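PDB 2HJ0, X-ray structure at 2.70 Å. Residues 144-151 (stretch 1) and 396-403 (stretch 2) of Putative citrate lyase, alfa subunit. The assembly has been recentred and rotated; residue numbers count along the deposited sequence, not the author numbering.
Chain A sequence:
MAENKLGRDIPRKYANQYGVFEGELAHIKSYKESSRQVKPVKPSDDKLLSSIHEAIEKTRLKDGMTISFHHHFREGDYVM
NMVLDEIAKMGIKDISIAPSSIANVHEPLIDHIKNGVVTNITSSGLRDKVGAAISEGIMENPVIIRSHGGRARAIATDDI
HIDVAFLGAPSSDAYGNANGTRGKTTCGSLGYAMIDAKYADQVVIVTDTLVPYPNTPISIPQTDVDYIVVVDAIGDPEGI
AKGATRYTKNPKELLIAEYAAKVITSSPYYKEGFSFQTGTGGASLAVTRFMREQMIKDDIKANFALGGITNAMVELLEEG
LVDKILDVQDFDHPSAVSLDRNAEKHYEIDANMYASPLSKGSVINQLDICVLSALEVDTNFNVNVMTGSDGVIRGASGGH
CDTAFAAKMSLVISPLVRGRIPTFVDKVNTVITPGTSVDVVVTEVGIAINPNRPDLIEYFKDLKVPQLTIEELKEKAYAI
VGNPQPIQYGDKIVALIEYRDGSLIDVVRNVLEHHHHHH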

# COMPACT_ATOMS: atom_id res chain seq x y z
N ILE A 144 -17.83 -13.37 17.41
CA ILE A 144 -18.30 -12.95 16.09
C ILE A 144 -17.42 -13.58 15.01
O ILE A 144 -16.25 -13.24 14.87
CB ILE A 144 -18.24 -11.42 15.91
CG1 ILE A 144 -19.14 -10.72 16.93
CG2 ILE A 144 -18.68 -11.05 14.49
CD1 ILE A 144 -20.60 -11.09 16.81
N ILE A 145 -17.97 -14.49 14.22
CA ILE A 145 -17.15 -15.08 13.19
C ILE A 145 -17.40 -14.40 11.87
O ILE A 145 -18.54 -14.19 11.46
CB ILE A 145 -17.42 -16.57 13.06
CG1 ILE A 145 -16.72 -17.30 14.19
CG2 ILE A 145 -16.93 -17.08 11.72
CD1 ILE A 145 -17.20 -18.67 14.36
N ARG A 146 -16.31 -14.05 11.20
CA ARG A 146 -16.38 -13.40 9.90
C ARG A 146 -15.43 -14.11 8.93
O ARG A 146 -14.42 -14.67 9.36
CB ARG A 146 -15.94 -11.94 10.02
CG ARG A 146 -16.70 -11.09 11.01
CD ARG A 146 -16.34 -9.62 10.77
NE ARG A 146 -17.31 -8.71 11.33
CZ ARG A 146 -17.30 -8.29 12.59
NH1 ARG A 146 -18.25 -7.47 13.01
NH2 ARG A 146 -16.34 -8.66 13.43
N SER A 147 -15.74 -14.09 7.64
CA SER A 147 -14.89 -14.70 6.63
C SER A 147 -13.68 -13.78 6.46
O SER A 147 -13.70 -12.64 6.96
CB SER A 147 -15.65 -14.81 5.29
OG SER A 147 -15.92 -13.53 4.73
N HIS A 148 -12.63 -14.24 5.78
CA HIS A 148 -11.47 -13.36 5.58
C HIS A 148 -11.93 -12.06 4.92
O HIS A 148 -11.45 -10.98 5.28
CB HIS A 148 -10.39 -14.04 4.73
CG HIS A 148 -9.76 -15.21 5.39
ND1 HIS A 148 -9.47 -15.24 6.74
CD2 HIS A 148 -9.34 -16.41 4.90
CE1 HIS A 148 -8.91 -16.40 7.05
NE2 HIS A 148 -8.83 -17.12 5.95
N GLY A 149 -12.84 -12.16 3.96
CA GLY A 149 -13.35 -10.97 3.31
C GLY A 149 -14.20 -10.14 4.27
O GLY A 149 -14.12 -8.91 4.30
N GLY A 150 -15.03 -10.82 5.06
CA GLY A 150 -15.88 -10.12 6.01
C GLY A 150 -15.08 -9.28 7.00
O GLY A 150 -15.47 -8.16 7.35
N ARG A 151 -13.96 -9.83 7.46
CA ARG A 151 -13.11 -9.12 8.40
C ARG A 151 -12.54 -7.89 7.71
O ARG A 151 -12.50 -6.79 8.28
CB ARG A 151 -11.97 -10.03 8.86
CG ARG A 151 -10.99 -9.36 9.80
CD ARG A 151 -9.90 -10.33 10.21
NE ARG A 151 -9.14 -9.84 11.35
CZ ARG A 151 -8.18 -8.93 11.27
NH1 ARG A 151 -7.85 -8.40 10.10
NH2 ARG A 151 -7.56 -8.54 12.38
N ALA A 396 -13.57 -23.27 10.80
CA ALA A 396 -13.18 -21.92 10.44
C ALA A 396 -13.89 -21.49 9.16
O ALA A 396 -14.03 -22.27 8.22
CB ALA A 396 -11.69 -21.84 10.25
N SER A 397 -14.32 -20.24 9.14
CA SER A 397 -15.00 -19.69 7.98
C SER A 397 -14.01 -19.48 6.81
O SER A 397 -14.34 -19.76 5.65
CB SER A 397 -15.67 -18.37 8.35
OG SER A 397 -16.44 -17.88 7.27
N GLY A 398 -12.82 -19.00 7.13
CA GLY A 398 -11.83 -18.76 6.10
C GLY A 398 -12.39 -17.96 4.93
O GLY A 398 -13.15 -17.01 5.13
N GLY A 399 -12.02 -18.34 3.71
CA GLY A 399 -12.51 -17.64 2.55
C GLY A 399 -13.56 -18.46 1.82
O GLY A 399 -13.95 -18.14 0.69
N HIS A 400 -14.01 -19.52 2.47
CA HIS A 400 -14.99 -20.42 1.91
C HIS A 400 -16.20 -19.72 1.27
O HIS A 400 -16.36 -19.74 0.05
CB HIS A 400 -15.44 -21.40 2.98
CG HIS A 400 -16.00 -22.67 2.44
ND1 HIS A 400 -17.24 -22.75 1.85
CD2 HIS A 400 -15.50 -23.93 2.43
CE1 HIS A 400 -17.49 -24.01 1.52
NE2 HIS A 400 -16.45 -24.75 1.86
N CYS A 401 -17.05 -19.09 2.07
CA CYS A 401 -18.20 -18.42 1.48
C CYS A 401 -17.75 -17.27 0.56
O CYS A 401 -18.51 -16.85 -0.29
CB CYS A 401 -19.14 -17.88 2.57
SG CYS A 401 -18.61 -16.35 3.38
N ASP A 402 -16.52 -16.79 0.74
CA ASP A 402 -15.99 -15.70 -0.08
C ASP A 402 -15.78 -16.10 -1.52
O ASP A 402 -16.39 -15.56 -2.43
CB ASP A 402 -14.63 -15.22 0.45
CG ASP A 402 -14.75 -14.35 1.67
OD1 ASP A 402 -15.66 -13.49 1.72
OD2 ASP A 402 -13.89 -14.52 2.57
N THR A 403 -14.87 -17.04 -1.74
CA THR A 403 -14.58 -17.46 -3.10
C THR A 403 -15.76 -18.22 -3.68
O THR A 403 -16.09 -18.10 -4.86
CB THR A 403 -13.33 -18.33 -3.15
OG1 THR A 403 -13.66 -19.64 -2.69
CG2 THR A 403 -12.27 -17.76 -2.26

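The carboxylate of Asp402 grips the first turn of a helix that lies at least 250 residues earlier in the chain. Its two oxygens take different donors. OD1 accepts from the side-chain hydroxyl of Ser147, with Ser147 OG to Asp402 OD1 at 3.0 Å. OD2 accepts from the backbone, with Gly149 N to Asp402 OD2 at 2.9 Å and an N-H...O angle of 161°. Asp402 itself sits in the first turn of the helix of stretch 2, so two helix starts are joined here.

Ser147 is the N-cap of the helix in stretch 1. Ser147 OG accepts from Gly150 N at 2.9 Å, the capping bond, and donates its own proton to Asp402. One hydroxyl therefore both caps its helix and ties it to the other stretch. The p rotamer (chi1 67°) places OG for both tasks. Serine suits this place because its short side chain can accept and donate at once. Arg151 N donates to Ser147 O at 2.9 Å, which begins the helical bonding.

The first turn of a helix has free amide hydrogens, and here they are well used. Gly150 N goes to the cap and Gly149 N to the carboxylate. His148 N donates to the backbone oxygen of Gly398, with His148 N to Gly398 O at 2.9 Å and an angle of 160°. Asp402 OD2 is also 3.5 Å from His148 N, but the angle is poor and this is not a hydrogen bond.

Asp402 points its CA-to-CB bond toward stretch 1 and has chi1 of -77° (m). Gly149 leaves space for its carboxylate. An ideal CB on Gly149 would lie 2.6 Å from Asp402 OD1, a clash.

Gly398 is held by its oxygen and also packs through its carbon. Gly398 CA lies 3.7 Å from the centroid of the His148 ring, 25° off the normal, a CH-pi contact over the face. The ring also meets the next residue, with His148 CD2 to Gly399 N at 3.5 Å. His148 has chi1 of -66° (m); its CA-to-CB bond runs sideways, but the end of the side chain comes nearer to stretch 2. Its NE2 is hydrogen-bonded elsewhere in the structure.

Ser397 to His400 form a type II' turn, closed by His400 N to Ser397 O at 3.2 Å. Gly398 has phi of 50° within it, and positive phi favours glycine. Gly399 follows as the N-cap of the helix, and Gly399 O accepts from Thr403 N at 2.8 Å.

Beside the polar centre the packing is small and close. The CA-to-CB bond of Ser397 points toward stretch 1, and Ser397 CB meets Ile145 CG2 at 3.8 Å. Ser397 OG lies 3.6 Å from Ser147 CA. Cys401 SG touches Ser147 CB at 3.8 Å. In all, 304 Å² is buried, summed over both sides, and Ser147 is the residue most covered.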